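PDB 4DQA: uncharacterized protein from Bacteroides ovatus, which is of unknown function but probably binds carbohydrate, joining a BT_3987-like N-terminal domain to a concanavalin A-like lectin/glucanase domain. Local coordinates for residues A[10-20]-A[126-136]; A[185-193]-A[203-211]. One frame throughout, in Å; residues are numbered along the deposited sequence. Where two conformers were deposited one is given.

Interaction 1: residues A[10-20]-A[126-136]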
loop_
_atom_site.group_PDB
_atom_site.type_symbol
_atom_site.label_atom_id
_atom_site.label_comp_id
_atom_site.label_asym_id
_atom_site.label_seq_id
_atom_site.Cartn_x
_atom_site.Cartn_y
_atom_site.Cartn_z
ATOM N N TYR A 10 -11.550 -21.407 -30.055
ATOM C CA TYR A 10 -10.700 -21.107 -28.921
ATOM C C TYR A 10 -10.105 -19.722 -29.057
ATOM O O TYR A 10 -10.291 -19.047 -30.068
ATOM C CB TYR A 10 -9.591 -22.166 -28.791
ATOM C CG TYR A 10 -8.502 -22.113 -29.835
ATOM C CD1 TYR A 10 -8.723 -22.576 -31.131
ATOM C CD2 TYR A 10 -7.231 -21.635 -29.517
ATOM C CE1 TYR A 10 -7.714 -22.530 -32.082
ATOM C CE2 TYR A 10 -6.233 -21.588 -30.462
ATOM C CZ TYR A 10 -6.474 -22.047 -31.735
ATOM O OH TYR A 10 -5.473 -22.003 -32.672
ATOM N N PHE A 11 -9.384 -19.299 -28.026
ATOM C CA PHE A 11 -8.635 -18.055 -28.066
ATOM C C PHE A 11 -7.142 -18.276 -28.337
ATOM O O PHE A 11 -6.506 -19.050 -27.645
ATOM C CB PHE A 11 -8.796 -17.329 -26.735
ATOM C CG PHE A 11 -10.151 -16.697 -26.536
ATOM C CD1 PHE A 11 -10.543 -15.644 -27.319
ATOM C CD2 PHE A 11 -11.001 -17.134 -25.526
ATOM C CE1 PHE A 11 -11.765 -15.034 -27.100
ATOM C CE2 PHE A 11 -12.223 -16.525 -25.306
ATOM C CZ PHE A 11 -12.585 -15.458 -26.099
ATOM N N GLU A 12 -6.609 -17.584 -29.337
ATOM C CA GLU A 12 -5.232 -17.798 -29.823
ATOM C C GLU A 12 -4.226 -17.288 -28.825
ATOM O O GLU A 12 -3.195 -17.920 -28.585
ATOM C CB GLU A 12 -5.041 -17.058 -31.145
ATOM C CG GLU A 12 -3.697 -17.242 -31.809
ATOM C CD GLU A 12 -3.697 -16.626 -33.185
ATOM O OE1 GLU A 12 -3.568 -15.386 -33.293
ATOM O OE2 GLU A 12 -3.859 -17.379 -34.159
ATOM N N SER A 13 -4.519 -16.125 -28.255
ATOM C CA SER A 13 -3.665 -15.542 -27.224
ATOM C C SER A 13 -4.442 -15.547 -25.926
ATOM O O SER A 13 -5.556 -15.021 -25.848
ATOM C CB SER A 13 -3.234 -14.114 -27.583
ATOM N N LYS A 14 -3.839 -16.153 -24.912
ATOM C CA LYS A 14 -4.493 -16.353 -23.631
ATOM C C LYS A 14 -4.622 -15.049 -22.843
ATOM O O LYS A 14 -5.629 -14.859 -22.191
ATOM C CB LYS A 14 -3.703 -17.374 -22.806
ATOM C CG LYS A 14 -4.345 -17.727 -21.468
ATOM C CD LYS A 14 -3.379 -18.517 -20.578
ATOM C CE LYS A 14 -4.015 -18.921 -19.232
ATOM N NZ LYS A 14 -3.082 -19.696 -18.319
ATOM N N GLU A 15 -3.621 -14.163 -22.928
ATOM C CA GLU A 15 -3.486 -13.032 -21.998
ATOM C C GLU A 15 -3.090 -11.703 -22.650
ATOM O O GLU A 15 -2.236 -11.664 -23.537
ATOM C CB GLU A 15 -2.424 -13.356 -20.935
ATOM C CG GLU A 15 -2.622 -14.674 -20.224
ATOM C CD GLU A 15 -1.689 -14.837 -19.041
ATOM O OE1 GLU A 15 -0.661 -14.124 -18.961
ATOM O OE2 GLU A 15 -1.995 -15.688 -18.187
ATOM N N TYR A 16 -3.700 -10.621 -22.167
ATOM C CA TYR A 16 -3.371 -9.252 -22.593
ATOM C C TYR A 16 -3.253 -8.321 -21.392
ATOM O O TYR A 16 -3.990 -8.462 -20.428
ATOM C CB TYR A 16 -4.459 -8.714 -23.526
ATOM C CG TYR A 16 -4.440 -9.365 -24.879
ATOM C CD1 TYR A 16 -5.168 -10.519 -25.123
ATOM C CD2 TYR A 16 -3.666 -8.840 -25.912
ATOM C CE1 TYR A 16 -5.146 -11.132 -26.373
ATOM C CE2 TYR A 16 -3.632 -9.444 -27.161
ATOM C CZ TYR A 16 -4.372 -10.588 -27.385
ATOM O OH TYR A 16 -4.333 -11.184 -28.628
ATOM N N ASN A 17 -2.332 -7.371 -21.458
ATOM C CA ASN A 17 -2.073 -6.444 -20.359
ATOM C C ASN A 17 -2.306 -5.003 -20.767
ATOM O O ASN A 17 -1.812 -4.558 -21.802
ATOM C CB ASN A 17 -0.637 -6.596 -19.856
ATOM C CG ASN A 17 -0.377 -7.965 -19.264
ATOM O OD1 ASN A 17 -0.577 -8.184 -18.069
ATOM N ND2 ASN A 17 0.061 -8.899 -20.099
ATOM N N PHE A 18 -3.051 -4.276 -19.938
ATOM C CA PHE A 18 -3.379 -2.877 -20.183
ATOM C C PHE A 18 -3.057 -2.070 -18.941
ATOM O O PHE A 18 -3.099 -2.586 -17.829
ATOM C CB PHE A 18 -4.859 -2.701 -20.519
ATOM C CG PHE A 18 -5.302 -3.450 -21.733
ATOM C CD1 PHE A 18 -4.860 -3.086 -22.994
ATOM C CD2 PHE A 18 -6.182 -4.514 -21.621
ATOM C CE1 PHE A 18 -5.283 -3.782 -24.117
ATOM C CE2 PHE A 18 -6.607 -5.200 -22.740
ATOM C CZ PHE A 18 -6.155 -4.840 -23.985
ATOM N N SER A 19 -2.752 -0.795 -19.137
ATOM C CA SER A 19 -2.461 0.109 -18.036
ATOM C C SER A 19 -3.606 1.103 -17.937
ATOM O O SER A 19 -4.058 1.638 -18.954
ATOM C CB SER A 19 -1.145 0.839 -18.304
ATOM O OG SER A 19 -0.878 1.789 -17.288
ATOM N N VAL A 20 -4.103 1.324 -16.725
ATOM C CA VAL A 20 -5.139 2.325 -16.507
ATOM C C VAL A 20 -4.455 3.641 -16.159
ATOM O O VAL A 20 -3.970 3.829 -15.043
ATOM C CB VAL A 20 -6.115 1.891 -15.400
ATOM C CG1 VAL A 20 -7.181 2.959 -15.170
ATOM C CG2 VAL A 20 -6.769 0.563 -15.784
ATOM N N THR A 126 -8.774 -23.472 -23.059
ATOM C CA THR A 126 -8.353 -22.531 -24.075
ATOM C C THR A 126 -9.525 -21.670 -24.530
ATOM O O THR A 126 -9.440 -21.041 -25.571
ATOM C CB THR A 126 -7.852 -23.268 -25.306
ATOM O OG1 THR A 126 -8.910 -24.093 -25.812
ATOM C CG2 THR A 126 -6.640 -24.127 -24.949
ATOM N N ASN A 127 -10.614 -21.681 -23.769
ATOM C CA ASN A 127 -11.806 -20.925 -24.159
ATOM C C ASN A 127 -12.064 -19.706 -23.288
ATOM O O ASN A 127 -13.171 -19.158 -23.299
ATOM C CB ASN A 127 -13.047 -21.807 -24.194
ATOM C CG ASN A 127 -13.258 -22.571 -22.908
ATOM O OD1 ASN A 127 -12.648 -22.279 -21.888
ATOM N ND2 ASN A 127 -14.125 -23.568 -22.959
ATOM N N ILE A 128 -11.043 -19.293 -22.547
ATOM C CA ILE A 128 -11.101 -18.061 -21.772
ATOM C C ILE A 128 -9.925 -17.174 -22.165
ATOM O O ILE A 128 -8.786 -17.635 -22.265
ATOM C CB ILE A 128 -11.060 -18.326 -20.256
ATOM C CG1 ILE A 128 -12.260 -19.174 -19.824
ATOM C CG2 ILE A 128 -11.001 -16.996 -19.493
ATOM C CD1 ILE A 128 -12.145 -19.721 -18.425
ATOM N N ALA A 129 -10.218 -15.908 -22.424
ATOM C CA ALA A 129 -9.213 -14.899 -22.710
ATOM C C ALA A 129 -9.125 -14.005 -21.471
ATOM O O ALA A 129 -10.162 -13.569 -20.948
ATOM C CB ALA A 129 -9.617 -14.080 -23.939
ATOM N N TYR A 130 -7.906 -13.727 -21.020
ATOM C CA TYR A 130 -7.705 -12.943 -19.804
ATOM C C TYR A 130 -7.143 -11.574 -20.140
ATOM O O TYR A 130 -6.123 -11.456 -20.817
ATOM C CB TYR A 130 -6.745 -13.660 -18.851
ATOM C CG TYR A 130 -7.193 -15.026 -18.400
ATOM C CD1 TYR A 130 -6.985 -16.150 -19.196
ATOM C CD2 TYR A 130 -7.801 -15.207 -17.172
ATOM C CE1 TYR A 130 -7.384 -17.390 -18.795
ATOM C CE2 TYR A 130 -8.189 -16.457 -16.756
ATOM C CZ TYR A 130 -8.000 -17.547 -17.583
ATOM O OH TYR A 130 -8.403 -18.815 -17.182
ATOM N N PHE A 131 -7.856 -10.540 -19.729
ATOM C CA PHE A 131 -7.419 -9.178 -19.945
ATOM C C PHE A 131 -7.088 -8.569 -18.593
ATOM O O PHE A 131 -7.929 -8.515 -17.716
ATOM C CB PHE A 131 -8.522 -8.398 -20.645
ATOM C CG PHE A 131 -8.881 -8.982 -21.990
ATOM C CD1 PHE A 131 -8.184 -8.605 -23.140
ATOM C CD2 PHE A 131 -9.849 -9.951 -22.089
ATOM C CE1 PHE A 131 -8.504 -9.166 -24.377
ATOM C CE2 PHE A 131 -10.170 -10.516 -23.327
ATOM C CZ PHE A 131 -9.486 -10.129 -24.460
ATOM N N PHE A 132 -5.847 -8.137 -18.441
ATOM C CA PHE A 132 -5.350 -7.658 -17.163
ATOM C C PHE A 132 -5.195 -6.143 -17.208
ATOM O O PHE A 132 -4.804 -5.553 -18.229
ATOM C CB PHE A 132 -4.019 -8.319 -16.849
ATOM C CG PHE A 132 -4.109 -9.801 -16.689
ATOM C CD1 PHE A 132 -4.591 -10.349 -15.523
ATOM C CD2 PHE A 132 -3.704 -10.653 -17.697
ATOM C CE1 PHE A 132 -4.665 -11.709 -15.358
ATOM C CE2 PHE A 132 -3.778 -12.016 -17.542
ATOM C CZ PHE A 132 -4.264 -12.552 -16.369
ATOM N N PHE A 133 -5.527 -5.508 -16.089
ATOM C CA PHE A 133 -5.491 -4.051 -15.993
ATOM C C PHE A 133 -4.748 -3.686 -14.723
ATOM O O PHE A 133 -5.105 -4.123 -13.629
ATOM C CB PHE A 133 -6.909 -3.490 -15.957
ATOM C CG PHE A 133 -7.738 -3.897 -17.121
ATOM C CD1 PHE A 133 -8.390 -5.132 -17.124
ATOM C CD2 PHE A 133 -7.859 -3.083 -18.236
ATOM C CE1 PHE A 133 -9.149 -5.526 -18.210
ATOM C CE2 PHE A 133 -8.619 -3.486 -19.322
ATOM C CZ PHE A 133 -9.255 -4.706 -19.307
ATOM N N SER A 134 -3.677 -2.919 -14.870
ATOM C CA SER A 134 -2.923 -2.491 -13.713
ATOM C C SER A 134 -3.284 -1.042 -13.414
ATOM O O SER A 134 -3.475 -0.222 -14.324
ATOM C CB SER A 134 -1.432 -2.641 -13.973
ATOM O OG SER A 134 -1.066 -2.038 -15.204
ATOM N N LYS A 135 -3.435 -0.732 -12.135
ATOM C CA LYS A 135 -3.682 0.644 -11.761
ATOM C C LYS A 135 -2.722 1.014 -10.650
ATOM O O LYS A 135 -2.906 0.620 -9.506
ATOM C CB LYS A 135 -5.109 0.871 -11.333
ATOM C CG LYS A 135 -5.440 2.353 -11.334
ATOM C CD LYS A 135 -6.901 2.619 -11.042
ATOM C CE LYS A 135 -7.193 4.111 -11.067
ATOM N NZ LYS A 135 -8.623 4.408 -10.786
ATOM N N PRO A 136 -1.677 1.770 -11.008
ATOM C CA PRO A 136 -0.549 2.028 -10.112
ATOM C C PRO A 136 -0.865 2.950 -8.948
ATOM O O PRO A 136 -1.514 3.977 -9.116
ATOM C CB PRO A 136 0.475 2.715 -11.026
ATOM C CG PRO A 136 -0.308 3.305 -12.102
ATOM C CD PRO A 136 -1.487 2.399 -12.323
HETATM O O HOH W 1 -0.165 0.682 -15.209
#
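Phe-11 lays one face of its ring on Ala-129, whose CB stands 3.6 Å from the ring centroid and almost on the ring normal, a CH-pi contact. The ring turns its edge to the Asn-127 carbonyl, Phe-11 CE2 lying 3.4 Å from Asn-127 O, and Phe-11 N is bonded to Thr-126 O. Beyond the loop that follows, strands 15-19 and 128-135 run parallel. The six backbone bonds start with Tyr-130 N to Lys-14 O and end with Val-20 N to Ser-134 O; between them Tyr-16 and Phe-18 each donate to one carbonyl of the partner strand and accept from the amide two residues further along it. On the face carrying Tyr-16, Phe-18, Phe-131 and Phe-133, neighbouring rings lie side by side and point the same way, since all four place CG beside the backbone N, chi1 near -60°. Tyr-16 and Phe-131 are nearly parallel but slid apart, and Tyr-16 CD1 touches Phe-131 CE1 at 3.7 Å. Phe-18 brings CE2 to the edge of Phe-131 and sets its ring obliquely to Phe-133, with Phe-18 CD2 to Phe-133 CE2 at 3.5 Å. On the other side, the extended Lys-14 chain lays CG and CE against Tyr-130 CD1 and CE1. Glu-15 CD lies 3.8 Å from Phe-132 CE2, at the ring edge; Glu-15 OE2 is bonded to Tyr-58 of helix 52-62. Asn-17 runs alongside Phe-132, amide and ring planes 19° apart. Near the C-terminal end, one water joins Ser-19 OG and Ser-134 OG. Strand 107-117 pairs with the other edge of 128-135. The backbone bonds thus fix the register, while buried Phe-131 and Phe-133 pack on Leu-31 and Met-27 of strand 27-35, consistent with two sheets meeting in the BT_3987-like, E-set-clan N-terminal domain.

Interaction 2: residues A[185-193]-A[203-211]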
loop_
_atom_site.group_PDB
_atom_site.type_symbol
_atom_site.label_atom_id
_atom_site.label_comp_id
_atom_site.label_asym_id
_atom_site.label_seq_id
_atom_site.Cartn_x
_atom_site.Cartn_y
_atom_site.Cartn_z
ATOM N N GLY A 185 11.261 8.783 26.851
ATOM C CA GLY A 185 11.568 8.192 28.133
ATOM C C GLY A 185 10.975 6.800 28.279
ATOM O O GLY A 185 11.300 6.099 29.232
ATOM N N VAL A 186 10.134 6.405 27.324
ATOM C CA VAL A 186 9.418 5.139 27.410
ATOM C C VAL A 186 9.607 4.256 26.171
ATOM O O VAL A 186 10.101 3.125 26.284
ATOM C CB VAL A 186 7.916 5.384 27.659
ATOM C CG1 VAL A 186 7.146 4.073 27.723
ATOM C CG2 VAL A 186 7.719 6.189 28.962
HETATM N N MSE A 187 9.230 4.764 25.002
HETATM C CA MSE A 187 9.407 4.040 23.737
HETATM C C MSE A 187 9.335 5.034 22.586
HETATM O O MSE A 187 8.250 5.395 22.131
HETATM C CB MSE A 187 8.345 2.952 23.554
HETATM C CG MSE A 187 8.581 2.054 22.369
HETATM SE SE MSE A 187 10.102 0.898 22.611
HETATM C CE MSE A 187 9.466 -0.066 24.159
ATOM N N ILE A 188 10.497 5.472 22.113
ATOM C CA ILE A 188 10.529 6.473 21.054
ATOM C C ILE A 188 11.492 6.038 19.937
ATOM O O ILE A 188 12.552 5.461 20.192
ATOM C CB ILE A 188 10.856 7.867 21.646
ATOM C CG1 ILE A 188 10.533 8.995 20.650
ATOM C CG2 ILE A 188 12.300 7.938 22.073
ATOM C CD1 ILE A 188 10.532 10.389 21.255
ATOM N N LEU A 189 11.067 6.263 18.702
ATOM C CA LEU A 189 11.891 6.050 17.526
ATOM C C LEU A 189 12.396 7.399 17.047
ATOM O O LEU A 189 11.618 8.350 16.838
ATOM C CB LEU A 189 11.084 5.353 16.433
ATOM C CG LEU A 189 11.820 5.043 15.130
ATOM C CD1 LEU A 189 12.876 3.993 15.389
ATOM C CD2 LEU A 189 10.820 4.571 14.071
ATOM N N ARG A 190 13.721 7.503 16.954
ATOM C CA ARG A 190 14.364 8.754 16.578
ATOM C C ARG A 190 15.543 8.472 15.669
ATOM O O ARG A 190 15.912 7.317 15.431
ATOM C CB ARG A 190 14.827 9.494 17.833
ATOM C CG ARG A 190 15.908 8.785 18.619
ATOM C CD ARG A 190 16.124 9.436 19.992
ATOM N NE ARG A 190 17.215 8.816 20.738
ATOM C CZ ARG A 190 17.403 8.983 22.049
ATOM N NH1 ARG A 190 16.572 9.751 22.755
ATOM N NH2 ARG A 190 18.403 8.370 22.642
ATOM N N ILE A 191 16.126 9.549 15.148
ATOM C CA ILE A 191 17.386 9.440 14.414
ATOM C C ILE A 191 18.369 10.305 15.170
ATOM O O ILE A 191 18.180 11.525 15.298
ATOM C CB ILE A 191 17.293 9.934 12.961
ATOM C CG1 ILE A 191 16.047 9.363 12.274
ATOM C CG2 ILE A 191 18.551 9.507 12.237
ATOM C CD1 ILE A 191 15.770 9.967 10.913
ATOM N N GLY A 192 19.397 9.666 15.715
ATOM C CA GLY A 192 20.451 10.353 16.421
ATOM C C GLY A 192 20.253 10.594 17.897
ATOM O O GLY A 192 19.138 10.800 18.371
ATOM N N ASP A 193 21.362 10.569 18.619
ATOM C CA ASP A 193 21.406 11.210 19.944
ATOM C C ASP A 193 22.829 11.712 20.162
ATOM O O ASP A 193 23.510 11.344 21.126
ATOM C CB ASP A 193 20.979 10.251 21.050
ATOM C CG ASP A 193 20.847 10.957 22.392
ATOM O OD1 ASP A 193 20.378 12.120 22.406
ATOM O OD2 ASP A 193 21.209 10.353 23.418
ATOM N N TYR A 203 21.839 8.101 12.692
ATOM C CA TYR A 203 21.591 6.683 12.975
ATOM C C TYR A 203 20.235 6.484 13.636
ATOM O O TYR A 203 19.957 7.049 14.700
ATOM C CB TYR A 203 22.687 6.120 13.873
ATOM C CG TYR A 203 23.908 5.651 13.121
ATOM C CD1 TYR A 203 24.502 6.456 12.154
ATOM C CD2 TYR A 203 24.455 4.410 13.352
ATOM C CE1 TYR A 203 25.614 6.023 11.435
ATOM C CE2 TYR A 203 25.560 3.974 12.646
ATOM C CZ TYR A 203 26.135 4.793 11.697
ATOM O OH TYR A 203 27.240 4.368 10.992
ATOM N N LEU A 204 19.392 5.682 13.006
ATOM C CA LEU A 204 18.119 5.301 13.598
ATOM C C LEU A 204 18.303 4.565 14.900
ATOM O O LEU A 204 19.174 3.714 15.041
ATOM C CB LEU A 204 17.370 4.347 12.688
ATOM C CG LEU A 204 16.526 4.896 11.586
ATOM C CD1 LEU A 204 16.096 3.722 10.725
ATOM C CD2 LEU A 204 15.299 5.615 12.158
ATOM N N GLU A 205 17.453 4.871 15.855
ATOM C CA GLU A 205 17.584 4.367 17.206
ATOM C C GLU A 205 16.240 4.289 17.866
ATOM O O GLU A 205 15.384 5.149 17.658
ATOM C CB GLU A 205 18.485 5.306 18.025
ATOM C CG GLU A 205 18.685 4.919 19.469
ATOM C CD GLU A 205 19.683 5.829 20.179
ATOM O OE1 GLU A 205 19.458 7.073 20.227
ATOM O OE2 GLU A 205 20.697 5.307 20.699
ATOM N N VAL A 206 16.043 3.242 18.664
ATOM C CA VAL A 206 14.942 3.203 19.598
ATOM C C VAL A 206 15.435 3.459 21.017
ATOM O O VAL A 206 16.468 2.948 21.436
ATOM C CB VAL A 206 14.135 1.904 19.479
ATOM C CG1 VAL A 206 14.980 0.710 19.738
ATOM C CG2 VAL A 206 12.987 1.922 20.455
ATOM N N ALA A 207 14.716 4.306 21.740
ATOM C CA ALA A 207 15.119 4.709 23.077
ATOM C C ALA A 207 13.941 4.731 24.031
ATOM O O ALA A 207 12.796 4.646 23.611
ATOM C CB ALA A 207 15.794 6.100 23.017
ATOM N N GLY A 208 14.230 4.797 25.320
ATOM C CA GLY A 208 13.190 4.814 26.334
ATOM C C GLY A 208 13.650 4.078 27.561
ATOM O O GLY A 208 14.664 4.427 28.174
ATOM N N GLY A 209 12.898 3.056 27.937
ATOM C CA GLY A 209 13.321 2.188 29.028
ATOM C C GLY A 209 14.511 1.313 28.664
ATOM O O GLY A 209 15.232 0.815 29.548
ATOM N N GLN A 210 14.696 1.094 27.364
ATOM C CA GLN A 210 15.808 0.312 26.834
ATOM C C GLN A 210 16.090 0.829 25.429
ATOM O O GLN A 210 15.235 1.489 24.835
ATOM C CB GLN A 210 15.454 -1.172 26.784
ATOM C CG GLN A 210 14.056 -1.449 26.250
ATOM C CD GLN A 210 12.964 -1.194 27.276
ATOM O OE1 GLN A 210 13.055 -1.638 28.416
ATOM N NE2 GLN A 210 11.928 -0.472 26.869
ATOM N N ASN A 211 17.276 0.552 24.893
ATOM C CA ASN A 211 17.654 1.151 23.619
ATOM C C ASN A 211 18.533 0.273 22.754
ATOM O O ASN A 211 19.248 -0.601 23.262
ATOM C CB ASN A 211 18.376 2.477 23.868
ATOM C CG ASN A 211 19.718 2.286 24.528
ATOM O OD1 ASN A 211 19.823 2.237 25.757
ATOM N ND2 ASN A 211 20.753 2.148 23.715
HETATM O O HOH W 2 12.598 1.485 24.861
HETATM O O HOH W 3 9.824 1.138 28.197
#
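Arg-190 and Glu-205 face each other as a hydrogen-bonded pair of antiparallel strands 187-190 and 203-208, their side chains running alongside in the same direction. From CB, Arg-190 places CG between its backbone N and carbonyl carbon (chi1 65°), where CG passes 3.8 Å from Glu-205 O. The chain then extends, and CD lies 4.1 Å from Glu-205 OE1. In a salt bridge, Arg-190 NE (2.9 Å) and NH2 both grip Glu-205 OE1, which lies in the guanidinium plane; both come from one face of the carboxylate, turned 57° from the guanidinium. CZ rests 3.4 Å from Ala-207 CB, centred over one guanidinium face. Over the opposite face Asp-193 completes a three-residue salt-bridge network, its OD2 paired with NH2 by charge alone and its OD1 bonded to Asn-177 ND2. Glu-205 OE2 is bonded to Thr-199 OG1. At the far end, one water bonds Val-186 O and Gln-210 NE2; a second bonds Gln-210 O and NE2 and reaches Val-186 O only weakly. Strand 203-208 lies between 187-190 and 212-213 in a small antiparallel sheet of the concanavalin A-like lectin/glucanase domain; Leu-189, Ile-191 and Leu-204 pack on Ile-180 of strand 178-180, and Met-187 on Phe-163 of strand 163-171.

Overall arrangement
Following the chain from its N terminus, segment 10-20 comes first and pairs with 126-136: interaction 1 closes a loop of 105 residues that contains helix 52-62 and strands 27-35, 43-49 and 107-117. It thereby ties the start of the N-terminal part of the fold to its last long strand. The chain then enters the lectin-like part, where interaction 2 closes a nine-residue connection, 194-202, that includes the short strand 199-200. The two contacts follow one another in series and neither nest nor cross. The centres of interactions 1 and 2 are 49 Å apart, on opposite sides of the chain's centre. Their nearest atoms are about 26 Å apart.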